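NalP translocator (Neisseria meningitidis, PDB 1UYN) forms the outer-membrane beta-barrel of an autotransporter, a hydrophilic pore for moving its protease passenger domain to the bacterial cell surface. Local coordinates at residues Leu29-Asp37 against Tyr122-Gly130; Arg114-Leu123 against Gly158-Pro166. All blocks are in the same frame, centred on the assembly; numbering follows the deposited sequence.

Overall arrangement
Both contacts use strand 121-139 of the twelve-stranded antiparallel barrel, and their centres lie about 13 Å apart on the same side of the chain's centre. Contact 1 joins that strand to the end of helix 12-34, which lies within the lumen; contact 2 joins it to its neighbour, strand 145-163, and includes the turn from strand 100-117. Along the chain the segments alternate: 29-37, then 114-123, which shares Tyr-122 and Leu-123 with 122-130, and last 158-166. Backbone pairing of Lys-124 with Leu-160 and Leu-126 with Gly-158 continues from one contact to the other, so the stretch of wall paired in contact 2 also carries the residues that hold the helix.

Contact 1: Leu29-Asp37 against Tyr122-Gly130; sequences LKAVSDGLD and YLKGLFSYG
Lys-124 reaches from the barrel wall to the end of the pore helix and places its ammonium group among three groups of segment 29-37. NZ donates to the carbonyl O of Ser-33 at 2.9 Å, approaching from above the carbonyl plane, and to OG of Ser-33 at 3.1 Å. It also forms a salt bridge with Asp-37, where NZ lies 2.8 Å from OD1 on its syn lone pair. The lysine chain is extended beyond CG (chi3 -179°), which carries the charge across the gap, and its methylenes run past Leu-36 in the opposite sense, with CD 3.8 Å from Leu-36 CD1.

Further along the strand the contact turns apolar. Leu-126 sets both methyls against CB of Ser-33, the nearer being CD2 at 3.6 Å, while its CD1 meets Leu-29 CD2 at 3.9 Å. The other branch of Leu-29, CD1, lies against Ser-128 CB at 4.0 Å. Ser-128 directs its hydroxyl elsewhere, to Gln-156.

A second shell positions the ion pair: Glu-176 forms a salt bridge with Lys-124, and Arg-114 does so with Asp-37 OD1, the oxygen that Lys-124 uses. This chain of alternating charges probably favours the ionised forms and helps fix the carboxylate. On the side of the helix turned from this strand, Asp-34 pairs with Arg-286 and Lys-30 with Glu-233. The axes of 29-34 and 122-130 come within 9.5 Å at 139°. A helix inside a twelve-stranded barrel is the hallmark of this autotransporter translocator domain.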
ATOM      1  N   LEU A  29      -0.183  -3.604   0.799  1.00 21.88           N
ATOM      2  CA  LEU A  29      -0.284  -4.590   1.865  1.00 22.37           C
ATOM      3  C   LEU A  29      -1.755  -4.755   2.349  1.00 22.98           C
ATOM      4  O   LEU A  29      -2.204  -5.869   2.661  1.00 22.08           O
ATOM      5  CB  LEU A  29       0.617  -4.186   3.025  1.00 22.45           C
ATOM      6  CG  LEU A  29       0.778  -5.299   4.072  1.00 22.20           C
ATOM      7  CD1 LEU A  29       1.664  -6.447   3.550  1.00 22.78           C
ATOM      8  CD2 LEU A  29       1.278  -4.772   5.366  1.00 18.51           C
ATOM      9  N   LYS A  30      -2.490  -3.643   2.416  1.00 23.59           N
ATOM     10  CA  LYS A  30      -3.896  -3.674   2.818  1.00 24.26           C
ATOM     11  C   LYS A  30      -4.638  -4.637   1.912  1.00 23.01           C
ATOM     12  O   LYS A  30      -5.435  -5.433   2.365  1.00 23.58           O
ATOM     13  CB  LYS A  30      -4.541  -2.281   2.706  1.00 25.26           C
ATOM     14  CG  LYS A  30      -5.007  -1.614   4.026  1.00 29.65           C
ATOM     15  CD  LYS A  30      -4.855   0.001   3.972  1.00 35.59           C
ATOM     16  CE  LYS A  30      -3.758   0.558   4.938  1.00 36.92           C
ATOM     17  NZ  LYS A  30      -2.923   1.733   4.380  1.00 39.64           N
ATOM     18  N   ALA A  31      -4.342  -4.575   0.631  1.00 21.90           N
ATOM     19  CA  ALA A  31      -5.060  -5.318  -0.393  1.00 21.45           C
ATOM     20  C   ALA A  31      -4.872  -6.851  -0.259  1.00 21.56           C
ATOM     21  O   ALA A  31      -5.786  -7.652  -0.454  1.00 21.15           O
ATOM     22  CB  ALA A  31      -4.606  -4.815  -1.781  1.00 20.46           C
ATOM     23  N   VAL A  32      -3.665  -7.243   0.074  1.00 21.51           N
ATOM     24  CA  VAL A  32      -3.340  -8.626   0.316  1.00 21.68           C
ATOM     25  C   VAL A  32      -4.006  -9.112   1.617  1.00 22.15           C
ATOM     26  O   VAL A  32      -4.418 -10.268   1.728  1.00 21.80           O
ATOM     27  CB  VAL A  32      -1.787  -8.742   0.405  1.00 21.80           C
ATOM     28  CG1 VAL A  32      -1.307 -10.132   0.868  1.00 22.19           C
ATOM     29  CG2 VAL A  32      -1.187  -8.388  -0.932  1.00 21.76           C
ATOM     30  N   SER A  33      -4.066  -8.234   2.614  1.00 22.43           N
ATOM     31  CA  SER A  33      -4.720  -8.535   3.893  1.00 22.76           C
ATOM     32  C   SER A  33      -6.225  -8.596   3.737  1.00 23.06           C
ATOM     33  O   SER A  33      -6.884  -9.315   4.445  1.00 23.31           O
ATOM     34  CB  SER A  33      -4.368  -7.473   4.963  1.00 22.95           C
ATOM     35  OG  SER A  33      -5.215  -7.572   6.089  1.00 22.45           O
ATOM     36  N   ASP A  34      -6.782  -7.819   2.829  1.00 24.05           N
ATOM     37  CA  ASP A  34      -8.209  -7.889   2.569  1.00 24.79           C
ATOM     38  C   ASP A  34      -8.522  -9.261   1.934  1.00 24.27           C
ATOM     39  O   ASP A  34      -9.532  -9.888   2.268  1.00 23.98           O
ATOM     40  CB  ASP A  34      -8.664  -6.667   1.729  1.00 25.47           C
ATOM     41  CG  ASP A  34      -8.566  -5.316   2.552  1.00 30.31           C
ATOM     42  OD1 ASP A  34      -8.429  -5.407   3.811  1.00 31.20           O
ATOM     43  OD2 ASP A  34      -8.598  -4.139   2.036  1.00 36.05           O
ATOM     44  N   GLY A  35      -7.595  -9.752   1.108  1.00 23.18           N
ATOM     45  CA  GLY A  35      -7.690 -11.029   0.455  1.00 23.02           C
ATOM     46  C   GLY A  35      -7.735 -12.241   1.336  1.00 23.93           C
ATOM     47  O   GLY A  35      -8.044 -13.350   0.876  1.00 23.95           O
ATOM     48  N   LEU A  36      -7.372 -12.055   2.597  1.00 25.76           N
ATOM     49  CA  LEU A  36      -7.502 -13.088   3.629  1.00 26.67           C
ATOM     50  C   LEU A  36      -8.938 -13.279   4.114  1.00 28.79           C
ATOM     51  O   LEU A  36      -9.283 -14.360   4.595  1.00 29.13           O
ATOM     52  CB  LEU A  36      -6.612 -12.760   4.816  1.00 26.02           C
ATOM     53  CG  LEU A  36      -5.109 -12.878   4.574  1.00 24.54           C
ATOM     54  CD1 LEU A  36      -4.366 -12.179   5.679  1.00 23.49           C
ATOM     55  CD2 LEU A  36      -4.627 -14.324   4.463  1.00 22.30           C
ATOM     56  N   ASP A  37      -9.763 -12.241   3.987  1.00 31.35           N
ATOM     57  CA  ASP A  37     -11.138 -12.243   4.516  1.00 33.78           C
ATOM     58  C   ASP A  37     -12.116 -12.989   3.583  1.00 36.73           C
ATOM     59  O   ASP A  37     -12.967 -13.746   4.027  1.00 36.93           O
ATOM     60  CB  ASP A  37     -11.645 -10.800   4.755  1.00 32.87           C
ATOM     61  CG  ASP A  37     -10.617  -9.918   5.450  1.00 32.40           C
ATOM     62  OD1 ASP A  37      -9.773 -10.470   6.183  1.00 28.00           O
ATOM     63  OD2 ASP A  37     -10.561  -8.664   5.305  1.00 31.77           O
ATOM     64  N   TYR A 122     -10.365 -12.850  14.794  1.00 12.89           N
ATOM     65  CA  TYR A 122      -9.184 -13.458  14.194  1.00 13.55           C
ATOM     66  C   TYR A 122      -7.943 -12.667  14.448  1.00 13.97           C
ATOM     67  O   TYR A 122      -8.026 -11.548  14.876  1.00 13.41           O
ATOM     68  CB  TYR A 122      -9.363 -13.573  12.672  1.00 13.45           C
ATOM     69  CG  TYR A 122      -9.675 -12.265  12.045  1.00 12.99           C
ATOM     70  CD1 TYR A 122      -8.668 -11.366  11.723  1.00 14.85           C
ATOM     71  CD2 TYR A 122     -10.986 -11.879  11.863  1.00 14.43           C
ATOM     72  CE1 TYR A 122      -8.967 -10.157  11.185  1.00 15.84           C
ATOM     73  CE2 TYR A 122     -11.289 -10.653  11.339  1.00 15.62           C
ATOM     74  CZ  TYR A 122     -10.285  -9.815  10.989  1.00 14.75           C
ATOM     75  OH  TYR A 122     -10.619  -8.621  10.477  1.00 17.16           O
ATOM     76  N   LEU A 123      -6.789 -13.240  14.149  1.00 15.33           N
ATOM     77  CA  LEU A 123      -5.571 -12.444  14.126  1.00 17.39           C
ATOM     78  C   LEU A 123      -4.964 -12.595  12.775  1.00 16.31           C
ATOM     79  O   LEU A 123      -5.084 -13.643  12.211  1.00 16.06           O
ATOM     80  CB  LEU A 123      -4.603 -12.867  15.261  1.00 18.73           C
ATOM     81  CG  LEU A 123      -3.202 -13.495  15.056  1.00 23.04           C
ATOM     82  CD1 LEU A 123      -2.031 -12.518  14.694  1.00 24.29           C
ATOM     83  CD2 LEU A 123      -2.847 -14.224  16.344  1.00 26.50           C
ATOM     84  N   LYS A 124      -4.345 -11.531  12.262  1.00 16.28           N
ATOM     85  CA  LYS A 124      -3.576 -11.548  11.010  1.00 16.23           C
ATOM     86  C   LYS A 124      -2.098 -11.181  11.222  1.00 15.91           C
ATOM     87  O   LYS A 124      -1.805 -10.232  11.912  1.00 16.56           O
ATOM     88  CB  LYS A 124      -4.130 -10.515  10.026  1.00 16.03           C
ATOM     89  CG  LYS A 124      -5.506 -10.784   9.436  1.00 16.32           C
ATOM     90  CD  LYS A 124      -5.828  -9.769   8.269  1.00 15.21           C
ATOM     91  CE  LYS A 124      -7.245 -10.005   7.656  1.00 13.93           C
ATOM     92  NZ  LYS A 124      -7.823  -8.768   7.125  1.00 12.31           N
ATOM     93  N   GLY A 125      -1.189 -11.930  10.616  1.00 15.79           N
ATOM     94  CA  GLY A 125       0.206 -11.554  10.435  1.00 15.54           C
ATOM     95  C   GLY A 125       0.432 -11.209   8.980  1.00 16.23           C
ATOM     96  O   GLY A 125      -0.071 -11.867   8.115  1.00 17.40           O
ATOM     97  N   LEU A 126       1.145 -10.132   8.713  1.00 17.54           N
ATOM     98  CA  LEU A 126       1.467  -9.669   7.358  1.00 18.06           C
ATOM     99  C   LEU A 126       2.978  -9.432   7.267  1.00 18.70           C
ATOM    100  O   LEU A 126       3.600  -9.013   8.222  1.00 16.78           O
ATOM    101  CB  LEU A 126       0.735  -8.358   7.035  1.00 17.66           C
ATOM    102  CG  LEU A 126      -0.774  -8.342   7.343  1.00 17.60           C
ATOM    103  CD1 LEU A 126      -1.352  -6.967   7.288  1.00 17.22           C
ATOM    104  CD2 LEU A 126      -1.540  -9.252   6.401  1.00 16.42           C
ATOM    105  N   PHE A 127       3.548  -9.737   6.114  1.00 20.50           N
ATOM    106  CA  PHE A 127       4.959  -9.479   5.839  1.00 22.45           C
ATOM    107  C   PHE A 127       5.131  -9.112   4.360  1.00 22.47           C
ATOM    108  O   PHE A 127       4.434  -9.608   3.484  1.00 24.52           O
ATOM    109  CB  PHE A 127       5.791 -10.711   6.172  1.00 23.16           C
ATOM    110  CG  PHE A 127       7.222 -10.608   5.732  1.00 27.15           C
ATOM    111  CD1 PHE A 127       8.153  -9.909   6.510  1.00 30.32           C
ATOM    112  CD2 PHE A 127       7.651 -11.182   4.533  1.00 30.17           C
ATOM    113  CE1 PHE A 127       9.498  -9.789   6.117  1.00 28.63           C
ATOM    114  CE2 PHE A 127       9.011 -11.081   4.145  1.00 30.09           C
ATOM    115  CZ  PHE A 127       9.918 -10.375   4.943  1.00 29.90           C
ATOM    116  N   SER A 128       6.053  -8.234   4.069  1.00 22.13           N
ATOM    117  CA  SER A 128       6.326  -7.880   2.688  1.00 20.88           C
ATOM    118  C   SER A 128       7.788  -7.493   2.559  1.00 20.57           C
ATOM    119  O   SER A 128       8.426  -6.986   3.504  1.00 20.05           O
ATOM    120  CB  SER A 128       5.418  -6.754   2.238  1.00 20.73           C
ATOM    121  OG  SER A 128       5.838  -5.534   2.822  1.00 20.72           O
ATOM    122  N   TYR A 129       8.332  -7.812   1.396  1.00 20.15           N
ATOM    123  CA  TYR A 129       9.701  -7.471   1.067  1.00 20.14           C
ATOM    124  C   TYR A 129       9.574  -6.963  -0.328  1.00 20.29           C
ATOM    125  O   TYR A 129       9.106  -7.698  -1.199  1.00 19.94           O
ATOM    126  CB  TYR A 129      10.646  -8.683   1.105  1.00 19.62           C
ATOM    127  CG  TYR A 129      12.087  -8.334   0.844  1.00 21.34           C
ATOM    128  CD1 TYR A 129      12.597  -8.281  -0.452  1.00 23.21           C
ATOM    129  CD2 TYR A 129      12.937  -8.028   1.885  1.00 24.54           C
ATOM    130  CE1 TYR A 129      13.939  -7.962  -0.690  1.00 25.78           C
ATOM    131  CE2 TYR A 129      14.282  -7.699   1.665  1.00 26.18           C
ATOM    132  CZ  TYR A 129      14.792  -7.670   0.378  1.00 27.98           C
ATOM    133  OH  TYR A 129      16.153  -7.329   0.168  1.00 29.01           O
ATOM    134  N   GLY A 130       9.967  -5.711  -0.534  1.00 19.60           N
ATOM    135  CA  GLY A 130      10.115  -5.218  -1.872  1.00 20.02           C
ATOM    136  C   GLY A 130      11.368  -4.411  -2.087  1.00 20.12           C
ATOM    137  O   GLY A 130      11.997  -3.915  -1.156  1.00 20.24           O
TER

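Contact 2: Arg114-Leu123 against Gly158-Pro166; sequences RHDAGDIGYL and GALGGVNVP
The ring of Tyr-122 lies over Gly-162, whose CA stands 3.9 Å from the ring centroid and 22° off its normal, a CH-pi contact. With CG between the backbone N and the carbonyl carbon (chi1 55°), the ring folds back across the neighbouring strand, where a glycine accommodates it. The opposite face carries the guanidinium group of Arg-114 in a cation-pi contact, NH1 lying 3.4 Å above the ring plane and displaced toward its rim, so the aromatic is held between backbone and cation. Arg-114 extends its chain to get there, and Asp-116 steadies it through a salt bridge from NH2 to OD1 of 2.8 Å, tilted from the guanidinium plane. Asn-164 fits at the edge of the ring, beside CE2.

In the backbone, Tyr-122 and Gly-162 form an antiparallel hydrogen-bonded pair. Tyr-122 N donates to Gly-162 O at 2.8 Å, and Gly-162 N returns a bond to Tyr-122 O at 3.0 Å. Leu-123 points to the other face of the sheet, its CA 3.3 Å from Leu-160 O in a CA-H...O contact.

Strand 121-139 sits between strand 100-117, bonded through His-115 and Leu-123, and strand 145-163, bonded through Gly-162 and Tyr-122; Tyr-122 OH bonds Glu-176 on strand 172-192, and Arg-114 belongs to strand 100-117, bonding Thr-83 on its far side.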
ATOM      1  N   ARG A 114      -3.927 -15.541   8.453  1.00 17.58           N
ATOM      2  CA  ARG A 114      -5.060 -15.123   9.285  1.00 17.22           C
ATOM      3  C   ARG A 114      -5.492 -16.323  10.041  1.00 16.86           C
ATOM      4  O   ARG A 114      -5.811 -17.316   9.426  1.00 16.87           O
ATOM      5  CB  ARG A 114      -6.220 -14.664   8.412  1.00 17.28           C
ATOM      6  CG  ARG A 114      -7.532 -14.552   9.149  1.00 16.42           C
ATOM      7  CD  ARG A 114      -8.643 -13.883   8.356  1.00 14.86           C
ATOM      8  NE  ARG A 114      -9.928 -14.301   8.896  1.00 15.77           N
ATOM      9  CZ  ARG A 114     -11.038 -13.570   8.909  1.00 14.27           C
ATOM     10  NH1 ARG A 114     -11.095 -12.350   8.399  1.00 15.23           N
ATOM     11  NH2 ARG A 114     -12.112 -14.070   9.474  1.00 14.16           N
ATOM     12  N   HIS A 115      -5.434 -16.258  11.358  1.00 17.08           N
ATOM     13  CA  HIS A 115      -5.943 -17.306  12.233  1.00 17.30           C
ATOM     14  C   HIS A 115      -7.271 -16.874  12.807  1.00 16.64           C
ATOM     15  O   HIS A 115      -7.328 -15.854  13.435  1.00 16.53           O
ATOM     16  CB  HIS A 115      -4.962 -17.535  13.388  1.00 17.80           C
ATOM     17  CG  HIS A 115      -5.259 -18.757  14.177  1.00 21.29           C
ATOM     18  ND1 HIS A 115      -6.533 -19.075  14.592  1.00 25.28           N
ATOM     19  CD2 HIS A 115      -4.466 -19.766  14.596  1.00 26.38           C
ATOM     20  CE1 HIS A 115      -6.521 -20.233  15.220  1.00 25.30           C
ATOM     21  NE2 HIS A 115      -5.282 -20.678  15.235  1.00 27.51           N
ATOM     22  N   ASP A 116      -8.325 -17.669  12.616  1.00 17.43           N
ATOM     23  CA  ASP A 116      -9.639 -17.467  13.253  1.00 17.57           C
ATOM     24  C   ASP A 116      -9.811 -18.188  14.573  1.00 17.73           C
ATOM     25  O   ASP A 116      -9.470 -19.353  14.714  1.00 18.09           O
ATOM     26  CB  ASP A 116     -10.764 -17.918  12.351  1.00 17.40           C
ATOM     27  CG  ASP A 116     -10.923 -17.032  11.153  1.00 20.45           C
ATOM     28  OD1 ASP A 116     -11.026 -15.822  11.297  1.00 25.03           O
ATOM     29  OD2 ASP A 116     -10.951 -17.434   9.987  1.00 29.51           O
ATOM     30  N   ALA A 117     -10.363 -17.484  15.545  1.00 17.67           N
ATOM     31  CA  ALA A 117     -10.829 -18.113  16.734  1.00 17.91           C
ATOM     32  C   ALA A 117     -12.313 -18.380  16.466  1.00 18.88           C
ATOM     33  O   ALA A 117     -13.168 -17.512  16.702  1.00 19.78           O
ATOM     34  CB  ALA A 117     -10.610 -17.210  17.925  1.00 17.77           C
ATOM     35  N   GLY A 118     -12.620 -19.571  15.936  1.00 19.16           N
ATOM     36  CA  GLY A 118     -13.981 -19.910  15.553  1.00 18.83           C
ATOM     37  C   GLY A 118     -14.608 -18.721  14.862  1.00 19.02           C
ATOM     38  O   GLY A 118     -13.985 -18.112  14.002  1.00 19.75           O
ATOM     39  N   ASP A 119     -15.815 -18.351  15.264  1.00 19.38           N
ATOM     40  CA  ASP A 119     -16.535 -17.262  14.611  1.00 19.46           C
ATOM     41  C   ASP A 119     -16.412 -15.931  15.301  1.00 19.11           C
ATOM     42  O   ASP A 119     -16.992 -14.982  14.811  1.00 20.38           O
ATOM     43  CB  ASP A 119     -18.029 -17.580  14.500  1.00 19.90           C
ATOM     44  CG  ASP A 119     -18.315 -18.834  13.677  1.00 20.89           C
ATOM     45  OD1 ASP A 119     -17.913 -18.860  12.462  1.00 17.71           O
ATOM     46  OD2 ASP A 119     -18.938 -19.824  14.201  1.00 21.31           O
ATOM     47  N   ILE A 120     -15.647 -15.824  16.390  1.00 18.33           N
ATOM     48  CA  ILE A 120     -15.609 -14.582  17.180  1.00 17.23           C
ATOM     49  C   ILE A 120     -14.586 -13.543  16.754  1.00 16.72           C
ATOM     50  O   ILE A 120     -14.574 -12.452  17.300  1.00 17.95           O
ATOM     51  CB  ILE A 120     -15.339 -14.884  18.645  1.00 17.11           C
ATOM     52  CG1 ILE A 120     -13.822 -14.949  18.915  1.00 17.17           C
ATOM     53  CG2 ILE A 120     -16.069 -16.110  19.072  1.00 15.64           C
ATOM     54  CD1 ILE A 120     -13.443 -15.721  20.133  1.00 17.70           C
ATOM     55  N   GLY A 121     -13.693 -13.852  15.835  1.00 15.17           N
ATOM     56  CA  GLY A 121     -12.663 -12.886  15.510  1.00 13.91           C
ATOM     57  C   GLY A 121     -11.418 -13.593  15.074  1.00 13.32           C
ATOM     58  O   GLY A 121     -11.408 -14.806  14.990  1.00 12.72           O
ATOM     59  N   TYR A 122     -10.365 -12.850  14.794  1.00 12.89           N
ATOM     60  CA  TYR A 122      -9.184 -13.458  14.194  1.00 13.55           C
ATOM     61  C   TYR A 122      -7.943 -12.667  14.448  1.00 13.97           C
ATOM     62  O   TYR A 122      -8.026 -11.548  14.876  1.00 13.41           O
ATOM     63  CB  TYR A 122      -9.363 -13.573  12.672  1.00 13.45           C
ATOM     64  CG  TYR A 122      -9.675 -12.265  12.045  1.00 12.99           C
ATOM     65  CD1 TYR A 122      -8.668 -11.366  11.723  1.00 14.85           C
ATOM     66  CD2 TYR A 122     -10.986 -11.879  11.863  1.00 14.43           C
ATOM     67  CE1 TYR A 122      -8.967 -10.157  11.185  1.00 15.84           C
ATOM     68  CE2 TYR A 122     -11.289 -10.653  11.339  1.00 15.62           C
ATOM     69  CZ  TYR A 122     -10.285  -9.815  10.989  1.00 14.75           C
ATOM     70  OH  TYR A 122     -10.619  -8.621  10.477  1.00 17.16           O
ATOM     71  N   LEU A 123      -6.789 -13.240  14.149  1.00 15.33           N
ATOM     72  CA  LEU A 123      -5.571 -12.444  14.126  1.00 17.39           C
ATOM     73  C   LEU A 123      -4.964 -12.595  12.775  1.00 16.31           C
ATOM     74  O   LEU A 123      -5.084 -13.643  12.211  1.00 16.06           O
ATOM     75  CB  LEU A 123      -4.603 -12.867  15.261  1.00 18.73           C
ATOM     76  CG  LEU A 123      -3.202 -13.495  15.056  1.00 23.04           C
ATOM     77  CD1 LEU A 123      -2.031 -12.518  14.694  1.00 24.29           C
ATOM     78  CD2 LEU A 123      -2.847 -14.224  16.344  1.00 26.50           C
ATOM     79  N   GLY A 158       3.230  -6.722   9.985  1.00 17.03           N
ATOM     80  CA  GLY A 158       1.917  -6.305  10.403  1.00 17.06           C
ATOM     81  C   GLY A 158       1.302  -7.309  11.356  1.00 17.11           C
ATOM     82  O   GLY A 158       1.460  -8.533  11.200  1.00 17.19           O
ATOM     83  N   ALA A 159       0.584  -6.781  12.334  1.00 15.70           N
ATOM     84  CA  ALA A 159      -0.159  -7.593  13.229  1.00 15.83           C
ATOM     85  C   ALA A 159      -1.493  -6.908  13.380  1.00 15.76           C
ATOM     86  O   ALA A 159      -1.546  -5.768  13.712  1.00 16.74           O
ATOM     87  CB  ALA A 159       0.561  -7.716  14.554  1.00 15.43           C
ATOM     88  N   LEU A 160      -2.568  -7.601  13.075  1.00 15.90           N
ATOM     89  CA  LEU A 160      -3.885  -7.057  13.247  1.00 16.66           C
ATOM     90  C   LEU A 160      -4.757  -8.063  13.999  1.00 16.53           C
ATOM     91  O   LEU A 160      -4.614  -9.261  13.823  1.00 17.19           O
ATOM     92  CB  LEU A 160      -4.510  -6.753  11.893  1.00 16.37           C
ATOM     93  CG  LEU A 160      -3.848  -5.738  10.967  1.00 17.56           C
ATOM     94  CD1 LEU A 160      -4.581  -5.693   9.630  1.00 15.97           C
ATOM     95  CD2 LEU A 160      -3.806  -4.333  11.581  1.00 20.44           C
ATOM     96  N   GLY A 161      -5.637  -7.570  14.843  1.00 16.12           N
ATOM     97  CA  GLY A 161      -6.702  -8.378  15.389  1.00 17.00           C
ATOM     98  C   GLY A 161      -8.023  -7.848  14.871  1.00 18.00           C
ATOM     99  O   GLY A 161      -8.170  -6.634  14.711  1.00 17.00           O
ATOM    100  N   GLY A 162      -8.964  -8.746  14.571  1.00 19.53           N
ATOM    101  CA  GLY A 162     -10.330  -8.346  14.265  1.00 21.86           C
ATOM    102  C   GLY A 162     -11.440  -9.111  14.956  1.00 23.42           C
ATOM    103  O   GLY A 162     -11.326 -10.280  15.135  1.00 22.63           O
ATOM    104  N   VAL A 163     -12.488  -8.410  15.369  1.00 27.51           N
ATOM    105  CA  VAL A 163     -13.759  -9.008  15.831  1.00 31.21           C
ATOM    106  C   VAL A 163     -14.827  -8.853  14.747  1.00 34.12           C
ATOM    107  O   VAL A 163     -14.710  -8.000  13.872  1.00 34.87           O
ATOM    108  CB  VAL A 163     -14.331  -8.301  17.028  1.00 31.33           C
ATOM    109  CG1 VAL A 163     -13.274  -8.092  18.161  1.00 32.81           C
ATOM    110  CG2 VAL A 163     -14.938  -6.974  16.591  1.00 32.32           C
ATOM    111  N   ASN A 164     -15.901  -9.627  14.816  1.00 37.85           N
ATOM    112  CA  ASN A 164     -16.799  -9.693  13.658  1.00 40.37           C
ATOM    113  C   ASN A 164     -18.325  -9.496  13.873  1.00 41.57           C
ATOM    114  O   ASN A 164     -19.124 -10.214  13.274  1.00 42.06           O
ATOM    115  CB  ASN A 164     -16.477 -10.973  12.871  1.00 41.15           C
ATOM    116  CG  ASN A 164     -16.301 -10.696  11.372  1.00 44.15           C
ATOM    117  OD1 ASN A 164     -17.219 -10.151  10.743  1.00 47.89           O
ATOM    118  ND2 ASN A 164     -15.117 -11.021  10.803  1.00 46.15           N
ATOM    119  N   VAL A 165     -18.728  -8.483  14.657  1.00 42.87           N
ATOM    120  CA  VAL A 165     -20.173  -8.232  14.938  1.00 44.29           C
ATOM    121  C   VAL A 165     -21.104  -7.947  13.695  1.00 45.15           C
ATOM    122  O   VAL A 165     -20.854  -7.014  12.960  1.00 45.60           O
ATOM    123  CB  VAL A 165     -20.325  -7.069  15.982  1.00 43.91           C
ATOM    124  N   PRO A 166     -22.167  -8.725  13.448  1.00 46.09           N
ATOM    125  CA  PRO A 166     -23.294  -8.222  12.612  1.00 46.21           C
ATOM    126  C   PRO A 166     -23.845  -6.839  13.014  1.00 45.84           C
ATOM    127  O   PRO A 166     -24.629  -6.753  13.954  1.00 45.33           O
ATOM    128  CB  PRO A 166     -24.391  -9.300  12.760  1.00 46.07           C
ATOM    129  CG  PRO A 166     -23.875 -10.289  13.806  1.00 46.64           C
ATOM    130  CD  PRO A 166     -22.356 -10.138  13.830  1.00 46.18           C
TER